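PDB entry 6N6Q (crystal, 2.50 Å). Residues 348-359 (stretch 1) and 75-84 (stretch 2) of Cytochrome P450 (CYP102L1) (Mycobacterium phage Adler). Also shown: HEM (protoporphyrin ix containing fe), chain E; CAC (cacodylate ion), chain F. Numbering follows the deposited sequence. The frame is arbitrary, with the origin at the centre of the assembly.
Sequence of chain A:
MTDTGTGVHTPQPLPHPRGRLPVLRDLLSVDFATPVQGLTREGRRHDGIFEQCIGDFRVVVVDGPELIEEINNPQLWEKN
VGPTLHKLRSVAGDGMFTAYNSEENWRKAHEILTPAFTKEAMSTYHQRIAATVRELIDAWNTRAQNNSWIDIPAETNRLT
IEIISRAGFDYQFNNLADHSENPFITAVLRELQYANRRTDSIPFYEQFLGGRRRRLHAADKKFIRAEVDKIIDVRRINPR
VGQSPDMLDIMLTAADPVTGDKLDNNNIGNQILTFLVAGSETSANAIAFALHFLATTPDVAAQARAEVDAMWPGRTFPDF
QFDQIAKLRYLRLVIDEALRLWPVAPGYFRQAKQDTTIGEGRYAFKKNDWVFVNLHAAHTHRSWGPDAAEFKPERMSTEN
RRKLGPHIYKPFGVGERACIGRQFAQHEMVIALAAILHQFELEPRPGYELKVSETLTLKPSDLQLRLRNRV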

# COMPACT_ATOMS: atom_id res chain seq x y z
N TYR A 348 1.26 4.09 11.28
CA TYR A 348 1.70 2.81 11.80
C TYR A 348 1.75 2.89 13.32
O TYR A 348 1.80 3.97 13.91
CB TYR A 348 3.08 2.42 11.24
CG TYR A 348 4.12 3.51 11.34
CD1 TYR A 348 4.25 4.46 10.33
CD2 TYR A 348 4.97 3.58 12.43
CE1 TYR A 348 5.20 5.46 10.42
CE2 TYR A 348 5.93 4.58 12.52
CZ TYR A 348 6.04 5.51 11.51
OH TYR A 348 6.98 6.50 11.60
N PHE A 349 1.74 1.72 13.95
CA PHE A 349 1.73 1.60 15.40
C PHE A 349 3.10 1.16 15.89
O PHE A 349 3.68 0.21 15.35
CB PHE A 349 0.66 0.61 15.86
CG PHE A 349 -0.74 1.14 15.74
CD1 PHE A 349 -1.30 1.92 16.74
CD2 PHE A 349 -1.51 0.85 14.62
CE1 PHE A 349 -2.59 2.40 16.63
CE2 PHE A 349 -2.80 1.33 14.50
CZ PHE A 349 -3.34 2.11 15.50
N ARG A 350 3.61 1.84 16.91
CA ARG A 350 4.89 1.51 17.51
C ARG A 350 4.68 1.17 18.98
O ARG A 350 3.69 1.56 19.60
CB ARG A 350 5.89 2.65 17.37
CG ARG A 350 6.15 3.07 15.93
CD ARG A 350 7.63 3.26 15.68
NE ARG A 350 8.28 2.04 15.22
CZ ARG A 350 9.57 1.78 15.35
NH1 ARG A 350 10.37 2.66 15.95
NH2 ARG A 350 10.08 0.64 14.89
N GLN A 351 5.64 0.43 19.54
CA GLN A 351 5.59 0.03 20.94
C GLN A 351 6.98 0.18 21.54
O GLN A 351 7.99 0.11 20.84
CB GLN A 351 5.09 -1.41 21.11
CG GLN A 351 6.02 -2.47 20.56
CD GLN A 351 5.42 -3.86 20.59
OE1 GLN A 351 4.20 -4.02 20.66
NE2 GLN A 351 6.28 -4.87 20.54
N ALA A 352 7.01 0.40 22.86
CA ALA A 352 8.26 0.67 23.56
C ALA A 352 8.95 -0.63 23.95
O ALA A 352 8.34 -1.49 24.59
CB ALA A 352 8.00 1.53 24.80
N LYS A 353 10.22 -0.76 23.55
CA LYS A 353 10.98 -1.95 23.92
C LYS A 353 11.37 -1.94 25.39
O LYS A 353 11.56 -3.00 25.99
CB LYS A 353 12.22 -2.07 23.04
CG LYS A 353 11.91 -2.21 21.56
CD LYS A 353 13.16 -2.02 20.70
CE LYS A 353 14.17 -3.13 20.92
NZ LYS A 353 15.39 -2.91 20.10
N GLN A 354 11.51 -0.75 25.97
CA GLN A 354 11.84 -0.58 27.38
C GLN A 354 11.01 0.56 27.94
O GLN A 354 10.29 1.24 27.21
CB GLN A 354 13.34 -0.29 27.58
CG GLN A 354 14.27 -1.12 26.71
CD GLN A 354 15.64 -0.48 26.55
OE1 GLN A 354 16.26 -0.58 25.49
NE2 GLN A 354 16.12 0.16 27.61
N ASP A 355 11.12 0.78 29.25
CA ASP A 355 10.56 1.98 29.86
C ASP A 355 11.38 3.18 29.40
O ASP A 355 12.56 3.29 29.73
CB ASP A 355 10.56 1.86 31.38
CG ASP A 355 9.91 0.59 31.87
OD1 ASP A 355 9.71 -0.33 31.05
OD2 ASP A 355 9.60 0.51 33.08
N THR A 356 10.76 4.06 28.62
CA THR A 356 11.46 5.22 28.08
C THR A 356 10.56 6.45 28.19
O THR A 356 9.43 6.38 28.69
CB THR A 356 11.88 5.01 26.62
OG1 THR A 356 10.73 4.68 25.83
CG2 THR A 356 12.91 3.89 26.50
N THR A 357 11.10 7.58 27.72
CA THR A 357 10.37 8.83 27.62
C THR A 357 10.74 9.49 26.30
O THR A 357 11.89 9.40 25.86
CB THR A 357 10.71 9.79 28.78
OG1 THR A 357 12.07 10.22 28.67
CG2 THR A 357 10.50 9.12 30.13
N ILE A 358 9.77 10.14 25.67
CA ILE A 358 10.04 10.90 24.45
C ILE A 358 10.02 12.38 24.80
O ILE A 358 9.82 12.76 25.96
CB ILE A 358 9.03 10.57 23.34
CG1 ILE A 358 7.60 10.69 23.85
CG2 ILE A 358 9.30 9.19 22.77
CD1 ILE A 358 6.55 10.47 22.78
N GLY A 359 10.24 13.23 23.80
CA GLY A 359 10.23 14.66 24.03
C GLY A 359 11.40 15.16 24.85
O GLY A 359 12.56 15.04 24.43
CHA HEM E . 4.83 -2.92 5.35
CHB HEM E . 3.18 1.01 3.00
CHC HEM E . 3.34 -1.44 -1.20
CHD HEM E . 4.25 -5.53 1.27
C1A HEM E . 4.40 -1.63 5.09
C2A HEM E . 4.29 -0.54 6.05
C3A HEM E . 3.84 0.53 5.40
C4A HEM E . 3.64 0.18 4.01
CMA HEM E . 3.57 1.91 6.04
CAA HEM E . 4.63 -0.61 7.55
CBA HEM E . 3.40 -1.11 8.30
CGA HEM E . 3.61 -1.02 9.79
O1A HEM E . 4.65 -0.45 10.23
O2A HEM E . 2.73 -1.51 10.55
C1B HEM E . 3.14 0.70 1.66
C2B HEM E . 2.87 1.64 0.58
C3B HEM E . 2.91 0.97 -0.58
C4B HEM E . 3.21 -0.42 -0.28
CMB HEM E . 2.60 3.15 0.83
CAB HEM E . 2.70 1.48 -2.03
CBB HEM E . 2.39 2.73 -2.38
C1C HEM E . 3.62 -2.76 -0.92
C2C HEM E . 3.84 -3.82 -1.88
C3C HEM E . 4.09 -4.95 -1.22
C4C HEM E . 4.05 -4.66 0.21
CMC HEM E . 3.78 -3.69 -3.42
CAC HEM E . 4.37 -6.31 -1.92
CBC HEM E . 4.65 -7.43 -1.25
C1D HEM E . 4.50 -5.19 2.59
C2D HEM E . 4.84 -6.10 3.66
C3D HEM E . 5.00 -5.38 4.78
C4D HEM E . 4.77 -3.99 4.47
CMD HEM E . 4.99 -7.63 3.54
CAD HEM E . 5.38 -5.94 6.18
CBD HEM E . 6.89 -6.09 6.29
CGD HEM E . 7.26 -6.55 7.68
O1D HEM E . 8.29 -7.25 7.82
O2D HEM E . 6.53 -6.21 8.64
NA HEM E . 3.99 -1.15 3.86
NB HEM E . 3.34 -0.54 1.09
NC HEM E . 3.76 -3.31 0.34
ND HEM E . 4.46 -3.91 3.12
FE HEM E . 3.75 -2.26 2.12
AS CAC F . 5.09 -8.69 19.98
O1 CAC F . 6.09 -10.01 19.49
O2 CAC F . 4.65 -7.41 18.90
C1 CAC F . 3.49 -9.43 20.73
C2 CAC F . 5.89 -7.92 21.54
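Stretch 2 (75-84) QLWEKNVGPT

Two segments far apart in sequence can be joined by a short antiparallel ladder whose side chains add contacts on both faces, and residues 348-359 and 75-84 of this cytochrome P450 offer a compact example. The apolar centre is the indole of Trp 77. Its six-membered ring receives the methyl of Ala 352 over one face, with CB of Ala 352 3.9 Å from the ring centroid and only 10° off the ring normal, a well-formed CH-pi contact. The alanine methyl lies over the ring while its backbone remains in the strand. Ile 358 extends the apolar surface, its CG2 lying 4.1 Å from CZ2 of Trp 77, and Thr 356 places CG2 3.7 Å from CD2 of Leu 76.

A second apolar cluster forms around Phe 349. CD of Pro 83 stands over one face of its ring, 3.7 Å from CZ of Phe 349, at the start of a helix. Gly 82, the N-cap residue of that helix, brings its CA to 3.6 Å from CD2 of Phe 349; a CB here would point toward the ring and clash with that same carbon, so the close approach depends on the absence of a side chain.

The strands carry both clusters. Both backbones are extended, strand 77-79 lying against strand 348-352 in the antiparallel sense, with their N-to-C directions 137° apart and their axes approaching to 4.5 Å. Ala 352 pairs with Trp 77, Gln 351 with Glu 78 and Arg 350 with Lys 79. The central pair is the hydrogen-bonded one: N of Gln 351 donates to O of Glu 78 at 2.8 Å, and N of Glu 78 returns a bond to O of Gln 351 at 2.9 Å. The ladder carries on past it in each direction, with N of Asn 80 donating to O of Phe 349 at 2.8 Å and N of Lys 353 donating to O of Leu 76 at 2.7 Å.

Side chains on the face opposite Ala 352 and Trp 77 reinforce the register. Gln 351 and Glu 78 project there together, and NE2 of Gln 351 donates to OE2 of Glu 78 at 2.8 Å. The other end of the same amide, OE1 of Gln 351, accepts from ND2 of Asn 80, also at 2.8 Å, so one side chain ties Glu 78 and Asn 80, two residues apart on the opposing segment.

At the polar edge, solvent and ligands complete the contact. Water 2 links N of Val 81 (2.7 Å) with OE1 of Gln 351 (2.9 Å) and O2 of the cacodylate (2.5 Å), an ion probably carried over from crystallisation. Near the haem, the CA-to-CB bond of Lys 79 points away from stretch 1, and NZ of Lys 79 donates to O2A of HEM at 2.9 Å, while water 1 accepts from N of Phe 349 at 2.7 Å.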

# COMPACT_ATOMS: atom_id res chain seq x y z
N GLN A 75 16.37 1.54 18.58
CA GLN A 75 16.89 0.97 19.82
C GLN A 75 15.85 0.96 20.93
O GLN A 75 15.83 0.04 21.75
CB GLN A 75 18.14 1.73 20.28
CG GLN A 75 19.38 1.49 19.43
CD GLN A 75 19.36 2.27 18.14
OE1 GLN A 75 18.54 3.17 17.95
NE2 GLN A 75 20.26 1.93 17.23
N LEU A 76 14.98 1.97 20.98
CA LEU A 76 14.00 2.09 22.05
C LEU A 76 12.61 1.61 21.67
O LEU A 76 11.89 1.07 22.52
CB LEU A 76 13.91 3.54 22.53
CG LEU A 76 15.17 4.15 23.14
CD1 LEU A 76 14.90 5.55 23.67
CD2 LEU A 76 15.72 3.25 24.24
N TRP A 77 12.20 1.79 20.41
CA TRP A 77 10.86 1.42 19.98
C TRP A 77 10.93 0.40 18.85
O TRP A 77 11.97 0.20 18.23
CB TRP A 77 10.07 2.66 19.51
CG TRP A 77 9.84 3.66 20.59
CD1 TRP A 77 10.75 4.55 21.10
CD2 TRP A 77 8.62 3.90 21.30
NE1 TRP A 77 10.17 5.31 22.08
CE2 TRP A 77 8.86 4.93 22.23
CE3 TRP A 77 7.34 3.33 21.25
CZ2 TRP A 77 7.88 5.41 23.09
CZ3 TRP A 77 6.36 3.81 22.11
CH2 TRP A 77 6.64 4.84 23.01
N GLU A 78 9.79 -0.25 18.61
CA GLU A 78 9.68 -1.28 17.58
C GLU A 78 8.24 -1.33 17.10
O GLU A 78 7.36 -0.64 17.63
CB GLU A 78 10.16 -2.64 18.11
CG GLU A 78 9.32 -3.17 19.25
CD GLU A 78 9.83 -4.50 19.77
OE1 GLU A 78 10.98 -4.86 19.44
OE2 GLU A 78 9.08 -5.19 20.50
N LYS A 79 7.99 -2.17 16.10
CA LYS A 79 6.66 -2.26 15.51
C LYS A 79 5.66 -2.84 16.50
O LYS A 79 5.93 -3.82 17.19
CB LYS A 79 6.69 -3.12 14.25
CG LYS A 79 5.33 -3.73 13.91
CD LYS A 79 5.13 -3.93 12.42
CE LYS A 79 3.70 -4.36 12.13
NZ LYS A 79 3.36 -4.30 10.68
N ASN A 80 4.49 -2.22 16.56
CA ASN A 80 3.35 -2.73 17.32
C ASN A 80 2.29 -3.22 16.35
O ASN A 80 1.86 -2.47 15.46
CB ASN A 80 2.77 -1.65 18.24
CG ASN A 80 1.54 -2.13 18.98
OD1 ASN A 80 0.41 -1.78 18.62
ND2 ASN A 80 1.74 -2.94 20.02
N VAL A 81 1.86 -4.46 16.52
CA VAL A 81 0.73 -4.98 15.76
C VAL A 81 -0.52 -4.26 16.26
O VAL A 81 -1.08 -4.62 17.30
CB VAL A 81 0.60 -6.51 15.90
CG1 VAL A 81 -0.64 -7.00 15.17
CG2 VAL A 81 1.85 -7.19 15.35
N GLY A 82 -0.94 -3.23 15.53
CA GLY A 82 -2.05 -2.42 15.95
C GLY A 82 -3.36 -3.17 15.94
O GLY A 82 -3.43 -4.35 15.54
N PRO A 83 -4.42 -2.50 16.39
CA PRO A 83 -5.73 -3.17 16.46
C PRO A 83 -6.19 -3.77 15.14
O PRO A 83 -6.51 -4.96 15.07
CB PRO A 83 -6.67 -2.05 16.94
CG PRO A 83 -5.77 -1.12 17.68
CD PRO A 83 -4.46 -1.14 16.95
N THR A 84 -6.21 -2.97 14.07
CA THR A 84 -6.67 -3.47 12.78
C THR A 84 -5.74 -4.57 12.25
O THR A 84 -6.21 -5.56 11.68
CB THR A 84 -6.77 -2.33 11.77
OG1 THR A 84 -5.56 -1.56 11.79
CG2 THR A 84 -7.95 -1.43 12.10
O HOH W 1 1.65 -0.77 12.89
O HOH W 2 2.83 -5.69 18.76